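Protein Niban 2 (Homo sapiens, PDB 7CTP) may help to suppress apoptosis and to promote melanoma cell invasion in vitro, and is represented here by a fragment of the protein that includes its PH domain. Local coordinates at residues 55-60 with 480-485; 59-64 with 443-448. All coordinates share one frame; numbering follows the deposited sequence.

Interaction 1 (55-60 with 480-485)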
ATOM      1  N   ALA A  55       9.907  18.843   6.218  1.00 40.85           N
ATOM      2  CA  ALA A  55       9.815  18.186   7.510  1.00 42.31           C
ATOM      3  C   ALA A  55      10.887  18.723   8.453  1.00 38.47           C
ATOM      4  O   ALA A  55      11.870  19.344   8.035  1.00 36.05           O
ATOM      5  CB  ALA A  55       9.960  16.673   7.356  1.00 36.73           C
ATOM      6  N   GLN A  56      10.679  18.483   9.748  1.00 32.50           N
ATOM      7  CA  GLN A  56      11.675  18.847  10.747  1.00 33.31           C
ATOM      8  C   GLN A  56      12.744  17.774  10.873  1.00 37.86           C
ATOM      9  O   GLN A  56      13.930  18.088  11.025  1.00 33.20           O
ATOM     10  CB  GLN A  56      11.002  19.093  12.094  1.00 35.65           C
ATOM     11  CG  GLN A  56       9.915  20.135  12.044  1.00 41.61           C
ATOM     12  CD  GLN A  56      10.357  21.463  12.593  1.00 53.03           C
ATOM     13  OE1 GLN A  56      11.525  21.828  12.493  1.00 63.80           O
ATOM     14  NE2 GLN A  56       9.422  22.199  13.191  1.00 46.23           N
ATOM     15  N   LEU A  57      12.343  16.506  10.814  1.00 29.67           N
ATOM     16  CA  LEU A  57      13.321  15.430  10.801  1.00 30.23           C
ATOM     17  C   LEU A  57      14.006  15.371   9.443  1.00 31.41           C
ATOM     18  O   LEU A  57      13.454  15.800   8.423  1.00 34.30           O
ATOM     19  CB  LEU A  57      12.657  14.082  11.113  1.00 28.81           C
ATOM     20  CG  LEU A  57      12.146  13.863  12.541  1.00 37.28           C
ATOM     21  CD1 LEU A  57      11.328  12.577  12.649  1.00 30.59           C
ATOM     22  CD2 LEU A  57      13.315  13.815  13.507  1.00 28.91           C
ATOM     23  N   LEU A  58      15.227  14.859   9.441  1.00 32.45           N
ATOM     24  CA  LEU A  58      15.922  14.587   8.196  1.00 40.07           C
ATOM     25  C   LEU A  58      15.468  13.241   7.648  1.00 44.36           C
ATOM     26  O   LEU A  58      15.007  12.372   8.393  1.00 31.21           O
ATOM     27  CB  LEU A  58      17.431  14.581   8.411  1.00 32.42           C
ATOM     28  CG  LEU A  58      17.993  15.847   9.051  1.00 39.96           C
ATOM     29  CD1 LEU A  58      19.493  15.731   9.179  1.00 40.09           C
ATOM     30  CD2 LEU A  58      17.606  17.071   8.232  1.00 42.02           C
ATOM     31  N   TRP A  59      15.590  13.080   6.335  1.00 34.96           N
ATOM     32  CA  TRP A  59      15.244  11.840   5.653  1.00 35.15           C
ATOM     33  C   TRP A  59      16.510  11.224   5.067  1.00 42.55           C
ATOM     34  O   TRP A  59      17.318  11.924   4.447  1.00 35.99           O
ATOM     35  CB  TRP A  59      14.207  12.081   4.547  1.00 38.12           C
ATOM     36  CG  TRP A  59      12.913  12.739   5.002  1.00 51.59           C
ATOM     37  CD1 TRP A  59      12.518  12.987   6.290  1.00 52.36           C
ATOM     38  CD2 TRP A  59      11.848  13.217   4.162  1.00 68.89           C
ATOM     39  NE1 TRP A  59      11.280  13.591   6.301  1.00 57.24           N
ATOM     40  CE2 TRP A  59      10.847  13.743   5.008  1.00 66.92           C
ATOM     41  CE3 TRP A  59      11.646  13.254   2.776  1.00 70.43           C
ATOM     42  CZ2 TRP A  59       9.662  14.298   4.515  1.00 57.91           C
ATOM     43  CZ3 TRP A  59      10.467  13.807   2.289  1.00 67.68           C
ATOM     44  CH2 TRP A  59       9.492  14.320   3.157  1.00 65.53           C
ATOM     45  N   ARG A  60      16.681   9.925   5.286  1.00 31.63           N
ATOM     46  CA  ARG A  60      17.825   9.190   4.765  1.00 36.82           C
ATOM     47  C   ARG A  60      17.858   9.282   3.244  1.00 36.41           C
ATOM     48  O   ARG A  60      16.831   9.123   2.580  1.00 36.75           O
ATOM     49  CB  ARG A  60      17.720   7.740   5.237  1.00 44.19           C
ATOM     50  CG  ARG A  60      18.855   6.836   4.891  1.00 39.58           C
ATOM     51  CD  ARG A  60      18.478   5.402   5.257  1.00 37.69           C
ATOM     52  NE  ARG A  60      18.130   5.282   6.675  1.00 34.15           N
ATOM     53  CZ  ARG A  60      19.016   5.320   7.665  1.00 37.48           C
ATOM     54  NH1 ARG A  60      20.311   5.452   7.399  1.00 29.05           N
ATOM     55  NH2 ARG A  60      18.612   5.216   8.929  1.00 35.89           N
ATOM     56  N   ASP A 480       8.036  15.017  17.457  1.00 26.48           N
ATOM     57  CA  ASP A 480       6.681  15.350  17.884  1.00 28.93           C
ATOM     58  C   ASP A 480       6.005  16.285  16.892  1.00 36.88           C
ATOM     59  O   ASP A 480       4.798  16.169  16.635  1.00 30.78           O
ATOM     60  CB  ASP A 480       6.705  15.975  19.279  1.00 34.25           C
ATOM     61  CG  ASP A 480       7.084  14.986  20.351  1.00 35.55           C
ATOM     62  OD1 ASP A 480       6.936  13.766  20.112  1.00 32.36           O
ATOM     63  OD2 ASP A 480       7.540  15.429  21.431  1.00 33.91           O
ATOM     64  N   TYR A 481       6.769  17.218  16.319  1.00 31.59           N
ATOM     65  CA  TYR A 481       6.220  18.097  15.294  1.00 30.44           C
ATOM     66  C   TYR A 481       5.834  17.311  14.047  1.00 30.15           C
ATOM     67  O   TYR A 481       4.716  17.446  13.534  1.00 32.33           O
ATOM     68  CB  TYR A 481       7.230  19.192  14.953  1.00 38.20           C
ATOM     69  CG  TYR A 481       6.698  20.279  14.031  1.00 39.09           C
ATOM     70  CD1 TYR A 481       6.645  20.093  12.652  1.00 40.66           C
ATOM     71  CD2 TYR A 481       6.267  21.497  14.541  1.00 42.03           C
ATOM     72  CE1 TYR A 481       6.180  21.085  11.813  1.00 38.90           C
ATOM     73  CE2 TYR A 481       5.795  22.495  13.706  1.00 42.14           C
ATOM     74  CZ  TYR A 481       5.756  22.283  12.343  1.00 48.22           C
ATOM     75  OH  TYR A 481       5.288  23.274  11.501  1.00 47.10           O
ATOM     76  N   ASP A 482       6.747  16.474  13.552  1.00 31.93           N
ATOM     77  CA  ASP A 482       6.491  15.739  12.315  1.00 27.17           C
ATOM     78  C   ASP A 482       5.372  14.724  12.493  1.00 32.84           C
ATOM     79  O   ASP A 482       4.577  14.501  11.575  1.00 30.93           O
ATOM     80  CB  ASP A 482       7.756  15.034  11.848  1.00 30.25           C
ATOM     81  CG  ASP A 482       8.700  15.955  11.120  1.00 31.15           C
ATOM     82  OD1 ASP A 482       8.377  17.153  10.970  1.00 35.48           O
ATOM     83  OD2 ASP A 482       9.762  15.463  10.703  1.00 32.23           O
ATOM     84  N   SER A 483       5.304  14.095  13.668  1.00 28.40           N
ATOM     85  CA  SER A 483       4.248  13.122  13.937  1.00 30.41           C
ATOM     86  C   SER A 483       2.871  13.762  13.803  1.00 31.76           C
ATOM     87  O   SER A 483       1.947  13.170  13.230  1.00 30.54           O
ATOM     88  CB  SER A 483       4.438  12.519  15.331  1.00 30.28           C
ATOM     89  OG  SER A 483       3.243  11.915  15.802  1.00 29.84           O
ATOM     90  N   SER A 484       2.717  14.977  14.332  1.00 28.90           N
ATOM     91  CA  SER A 484       1.438  15.671  14.230  1.00 35.16           C
ATOM     92  C   SER A 484       1.144  16.075  12.788  1.00 36.33           C
ATOM     93  O   SER A 484      -0.002  15.974  12.332  1.00 33.60           O
ATOM     94  CB  SER A 484       1.432  16.892  15.149  1.00 43.40           C
ATOM     95  OG  SER A 484       0.387  17.778  14.785  1.00 46.56           O
ATOM     96  N   SER A 485       2.166  16.532  12.058  1.00 31.89           N
ATOM     97  CA  SER A 485       1.994  16.850  10.643  1.00 30.55           C
ATOM     98  C   SER A 485       1.558  15.619   9.862  1.00 24.78           C
ATOM     99  O   SER A 485       0.586  15.664   9.097  1.00 30.41           O
ATOM    100  CB  SER A 485       3.293  17.406  10.062  1.00 38.19           C
ATOM    101  OG  SER A 485       3.601  18.661  10.640  1.00 41.14           O
TER
HETATM  102  O   HOH W   1       9.589  13.349   9.158  1.00 40.93           O

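Interaction 2 (59-64 with 443-448)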
ATOM      1  N   TRP A  59      15.590  13.080   6.335  1.00 34.96           N
ATOM      2  CA  TRP A  59      15.244  11.840   5.653  1.00 35.15           C
ATOM      3  C   TRP A  59      16.510  11.224   5.067  1.00 42.55           C
ATOM      4  O   TRP A  59      17.318  11.924   4.447  1.00 35.99           O
ATOM      5  CB  TRP A  59      14.207  12.081   4.547  1.00 38.12           C
ATOM      6  CG  TRP A  59      12.913  12.739   5.002  1.00 51.59           C
ATOM      7  CD1 TRP A  59      12.518  12.987   6.290  1.00 52.36           C
ATOM      8  CD2 TRP A  59      11.848  13.217   4.162  1.00 68.89           C
ATOM      9  NE1 TRP A  59      11.280  13.591   6.301  1.00 57.24           N
ATOM     10  CE2 TRP A  59      10.847  13.743   5.008  1.00 66.92           C
ATOM     11  CE3 TRP A  59      11.646  13.254   2.776  1.00 70.43           C
ATOM     12  CZ2 TRP A  59       9.662  14.298   4.515  1.00 57.91           C
ATOM     13  CZ3 TRP A  59      10.467  13.807   2.289  1.00 67.68           C
ATOM     14  CH2 TRP A  59       9.492  14.320   3.157  1.00 65.53           C
ATOM     15  N   ARG A  60      16.681   9.925   5.286  1.00 31.63           N
ATOM     16  CA  ARG A  60      17.825   9.190   4.765  1.00 36.82           C
ATOM     17  C   ARG A  60      17.858   9.282   3.244  1.00 36.41           C
ATOM     18  O   ARG A  60      16.831   9.123   2.580  1.00 36.75           O
ATOM     19  CB  ARG A  60      17.720   7.740   5.237  1.00 44.19           C
ATOM     20  CG  ARG A  60      18.855   6.836   4.891  1.00 39.58           C
ATOM     21  CD  ARG A  60      18.478   5.402   5.257  1.00 37.69           C
ATOM     22  NE  ARG A  60      18.130   5.282   6.675  1.00 34.15           N
ATOM     23  CZ  ARG A  60      19.016   5.320   7.665  1.00 37.48           C
ATOM     24  NH1 ARG A  60      20.311   5.452   7.399  1.00 29.05           N
ATOM     25  NH2 ARG A  60      18.612   5.216   8.929  1.00 35.89           N
ATOM     26  N   LYS A  61      19.036   9.571   2.688  1.00 43.34           N
ATOM     27  CA  LYS A  61      19.159   9.820   1.255  1.00 39.95           C
ATOM     28  C   LYS A  61      19.682   8.620   0.475  1.00 41.12           C
ATOM     29  O   LYS A  61      19.363   8.477  -0.710  1.00 45.46           O
ATOM     30  CB  LYS A  61      20.065  11.036   1.020  1.00 44.45           C
ATOM     31  CG  LYS A  61      19.535  12.315   1.684  1.00 47.27           C
ATOM     32  CD  LYS A  61      20.241  13.570   1.184  1.00 60.20           C
ATOM     33  CE  LYS A  61      19.306  14.774   1.166  1.00 62.06           C
ATOM     34  NZ  LYS A  61      18.021  14.513   1.870  1.00 68.98           N
ATOM     35  N   VAL A  62      20.469   7.758   1.109  1.00 38.26           N
ATOM     36  CA  VAL A  62      20.961   6.525   0.502  1.00 39.14           C
ATOM     37  C   VAL A  62      20.394   5.384   1.335  1.00 37.36           C
ATOM     38  O   VAL A  62      20.290   5.528   2.561  1.00 35.92           O
ATOM     39  CB  VAL A  62      22.499   6.493   0.476  1.00 48.68           C
ATOM     40  CG1 VAL A  62      23.053   6.852   1.851  1.00 48.33           C
ATOM     41  CG2 VAL A  62      23.016   5.120   0.053  1.00 49.26           C
ATOM     42  N   PRO A  63      20.007   4.251   0.740  1.00 49.86           N
ATOM     43  CA  PRO A  63      19.519   3.133   1.554  1.00 38.07           C
ATOM     44  C   PRO A  63      20.592   2.625   2.504  1.00 41.09           C
ATOM     45  O   PRO A  63      21.793   2.823   2.304  1.00 35.94           O
ATOM     46  CB  PRO A  63      19.151   2.062   0.515  1.00 36.52           C
ATOM     47  CG  PRO A  63      18.916   2.817  -0.736  1.00 46.16           C
ATOM     48  CD  PRO A  63      19.881   3.966  -0.702  1.00 45.40           C
ATOM     49  N   LEU A  64      20.134   1.969   3.564  1.00 30.39           N
ATOM     50  CA  LEU A  64      21.054   1.258   4.432  1.00 29.75           C
ATOM     51  C   LEU A  64      21.826   0.233   3.619  1.00 32.26           C
ATOM     52  O   LEU A  64      21.353  -0.256   2.588  1.00 33.03           O
ATOM     53  CB  LEU A  64      20.288   0.568   5.561  1.00 29.12           C
ATOM     54  CG  LEU A  64      19.625   1.518   6.553  1.00 34.80           C
ATOM     55  CD1 LEU A  64      18.448   0.828   7.264  1.00 34.92           C
ATOM     56  CD2 LEU A  64      20.651   2.035   7.567  1.00 35.39           C
ATOM     57  N   ALA A 443      13.745   9.353  12.461  1.00 30.24           N
ATOM     58  CA  ALA A 443      14.235   9.691  13.796  1.00 27.85           C
ATOM     59  C   ALA A 443      15.655   9.183  14.004  1.00 30.94           C
ATOM     60  O   ALA A 443      16.521   9.912  14.515  1.00 30.53           O
ATOM     61  CB  ALA A 443      13.291   9.141  14.870  1.00 26.38           C
ATOM     62  N   VAL A 444      15.926   7.934  13.618  1.00 26.92           N
ATOM     63  CA  VAL A 444      17.265   7.396  13.840  1.00 23.84           C
ATOM     64  C   VAL A 444      18.263   8.013  12.868  1.00 31.66           C
ATOM     65  O   VAL A 444      19.417   8.261  13.234  1.00 31.99           O
ATOM     66  CB  VAL A 444      17.264   5.857  13.769  1.00 28.23           C
ATOM     67  CG1 VAL A 444      16.365   5.289  14.867  1.00 31.24           C
ATOM     68  CG2 VAL A 444      16.849   5.379  12.398  1.00 34.75           C
ATOM     69  N   TYR A 445      17.843   8.293  11.628  1.00 27.70           N
ATOM     70  CA  TYR A 445      18.748   8.968  10.695  1.00 28.51           C
ATOM     71  C   TYR A 445      19.108  10.357  11.207  1.00 36.07           C
ATOM     72  O   TYR A 445      20.279  10.760  11.191  1.00 34.76           O
ATOM     73  CB  TYR A 445      18.118   9.068   9.306  1.00 27.22           C
ATOM     74  CG  TYR A 445      18.985   9.836   8.323  1.00 29.37           C
ATOM     75  CD1 TYR A 445      20.162   9.284   7.829  1.00 37.39           C
ATOM     76  CD2 TYR A 445      18.636  11.114   7.908  1.00 32.62           C
ATOM     77  CE1 TYR A 445      20.962   9.977   6.943  1.00 34.08           C
ATOM     78  CE2 TYR A 445      19.434  11.819   7.019  1.00 31.78           C
ATOM     79  CZ  TYR A 445      20.593  11.243   6.542  1.00 40.23           C
ATOM     80  OH  TYR A 445      21.396  11.934   5.652  1.00 37.73           O
ATOM     81  N   THR A 446      18.098  11.109  11.652  1.00 31.73           N
ATOM     82  CA  THR A 446      18.342  12.432  12.215  1.00 32.02           C
ATOM     83  C   THR A 446      19.250  12.348  13.436  1.00 40.26           C
ATOM     84  O   THR A 446      20.199  13.133  13.574  1.00 32.26           O
ATOM     85  CB  THR A 446      17.017  13.096  12.582  1.00 31.15           C
ATOM     86  OG1 THR A 446      16.192  13.202  11.413  1.00 27.79           O
ATOM     87  CG2 THR A 446      17.265  14.485  13.150  1.00 32.31           C
ATOM     88  N   PHE A 447      18.973  11.396  14.333  1.00 30.36           N
ATOM     89  CA  PHE A 447      19.800  11.241  15.527  1.00 34.37           C
ATOM     90  C   PHE A 447      21.254  10.986  15.158  1.00 34.89           C
ATOM     91  O   PHE A 447      22.164  11.600  15.725  1.00 34.49           O
ATOM     92  CB  PHE A 447      19.283  10.106  16.415  1.00 29.33           C
ATOM     93  CG  PHE A 447      20.051   9.965  17.706  1.00 27.04           C
ATOM     94  CD1 PHE A 447      19.825  10.842  18.758  1.00 31.56           C
ATOM     95  CD2 PHE A 447      21.023   8.980  17.853  1.00 33.81           C
ATOM     96  CE1 PHE A 447      20.543  10.732  19.942  1.00 32.90           C
ATOM     97  CE2 PHE A 447      21.741   8.863  19.033  1.00 34.06           C
ATOM     98  CZ  PHE A 447      21.499   9.734  20.077  1.00 29.16           C
ATOM     99  N   GLU A 448      21.487  10.078  14.206  1.00 30.04           N
ATOM    100  CA  GLU A 448      22.853   9.767  13.795  1.00 35.86           C
ATOM    101  C   GLU A 448      23.536  10.997  13.213  1.00 46.13           C
ATOM    102  O   GLU A 448      24.666  11.338  13.592  1.00 42.31           O
ATOM    103  CB  GLU A 448      22.862   8.629  12.774  1.00 42.17           C
ATOM    104  CG  GLU A 448      24.266   8.319  12.253  1.00 46.77           C
ATOM    105  CD  GLU A 448      24.328   7.091  11.370  1.00 53.94           C
ATOM    106  OE1 GLU A 448      23.268   6.641  10.881  1.00 48.54           O
ATOM    107  OE2 GLU A 448      25.449   6.581  11.156  1.00 53.20           O
TER
HETATM  108  O   HOH W   2      20.760   6.078  11.196  1.00 39.51           O
HETATM  109  O   HOH W   3      23.099   5.190   8.654  1.00 43.81           O
HETATM  110  O   HOH W   4      21.841   9.573   3.628  1.00 44.09           O

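Interaction 1 (55-60 with 480-485)
The carboxylate of Asp482 reaches out from its helix to two successive backbone N-H groups, those of Gln56 and Leu57. Gln56 N binds Asp482 OD1 at 2.9 Å through the syn lone pair, with an N-H...O angle of 167°. Leu57 N meets Asp482 OD2 at 2.8 Å, also on the syn side but 32° out of the carboxylate plane. A water donates to Asp482 OD2 at 2.6 Å and accepts a weak bond from Trp59 NE1, so that OD2 has a second polar partner. In this way the loop between helix 10-48 and strand 70-77, the first strand of the PH-domain sheet, is tied to the flank of helix 464-511. An alanine in place of Asp482 would probably leave both N-H groups without their acceptor and the bridging water without its mate at OD2. Leu57 CB and Ala55 CB lie in van der Waals contact with Asp482 OD2, the former 3.2 Å away. In Gln56 the bend at chi2 (-102°) turns CD toward the Tyr481 ring. Gln56 NE2 lies 3.3 Å above the centre of that ring, the amide standing almost perpendicular to it. Gln56 CG lies over the CD1 side of the ring, 3.3 Å from Tyr481 CD1.

Interaction 2 (59-64 with 443-448)
Where the linker that leads from helix 10-48 to the PH-domain sheet passes helix 422-455, its backbone at Arg60 runs over the aromatic ring of Tyr445. Arg60 CA stands 3.6 Å from the centroid of the Tyr445 ring and only 3° off its normal, a CH-pi contact over the middle of the face. Arg60 N lies above the same face, and Trp59 O comes within 3.3 Å of Tyr445 CE2. Tyr445 CG is anti to the backbone N (chi1 177°), and chi2 near 72° sets the turn of the ring.

The Arg60 side chain then bends at chi3, and its guanidinium is held between two hydrophobic partners: Leu64 CD2 over one face and Tyr445 CD1 over the opposite one, both offset toward the rim. Val444 CG2 sits at the guanidinium edge, 3.9 Å from Arg60 NH2. The charge is met by a salt bridge from Arg60 NH2 to OD1 of Asp441, one turn before Tyr445 on helix 422-455. Glu448 is reached through water: one molecule joins Arg60 NH1 to Glu448 OE1, and another, 3.2 Å from Arg60 NH2, donates to that same oxygen. A further water links Lys61 N with Tyr445 OH. The segment leading into the PH domain is thus laid across a helix of the helical body at the protein surface, with the CH-pi contact of Arg60 CA on the Tyr445 ring at its centre.

In the fold
Interactions 1 and 2 are consecutive footholds of one linker, with centres about 12 Å apart and Trp59 and Arg60 in common. The first lies on helix 464-511 and the second on helix 422-455, two helices that follow each other in the chain. Between them the contacts touch directly: Leu58 N and Thr446 OG1 are 2.8 Å apart, a probable hydrogen bond, while Leu58 CB packs on Tyr445 CE2 at 3.7 Å and Leu57 CD2 on Thr446 OG1. The linker thus follows the helical body from residues 480-485 to residues 443-448 before it enters strand 70-77 of the PH-domain sheet.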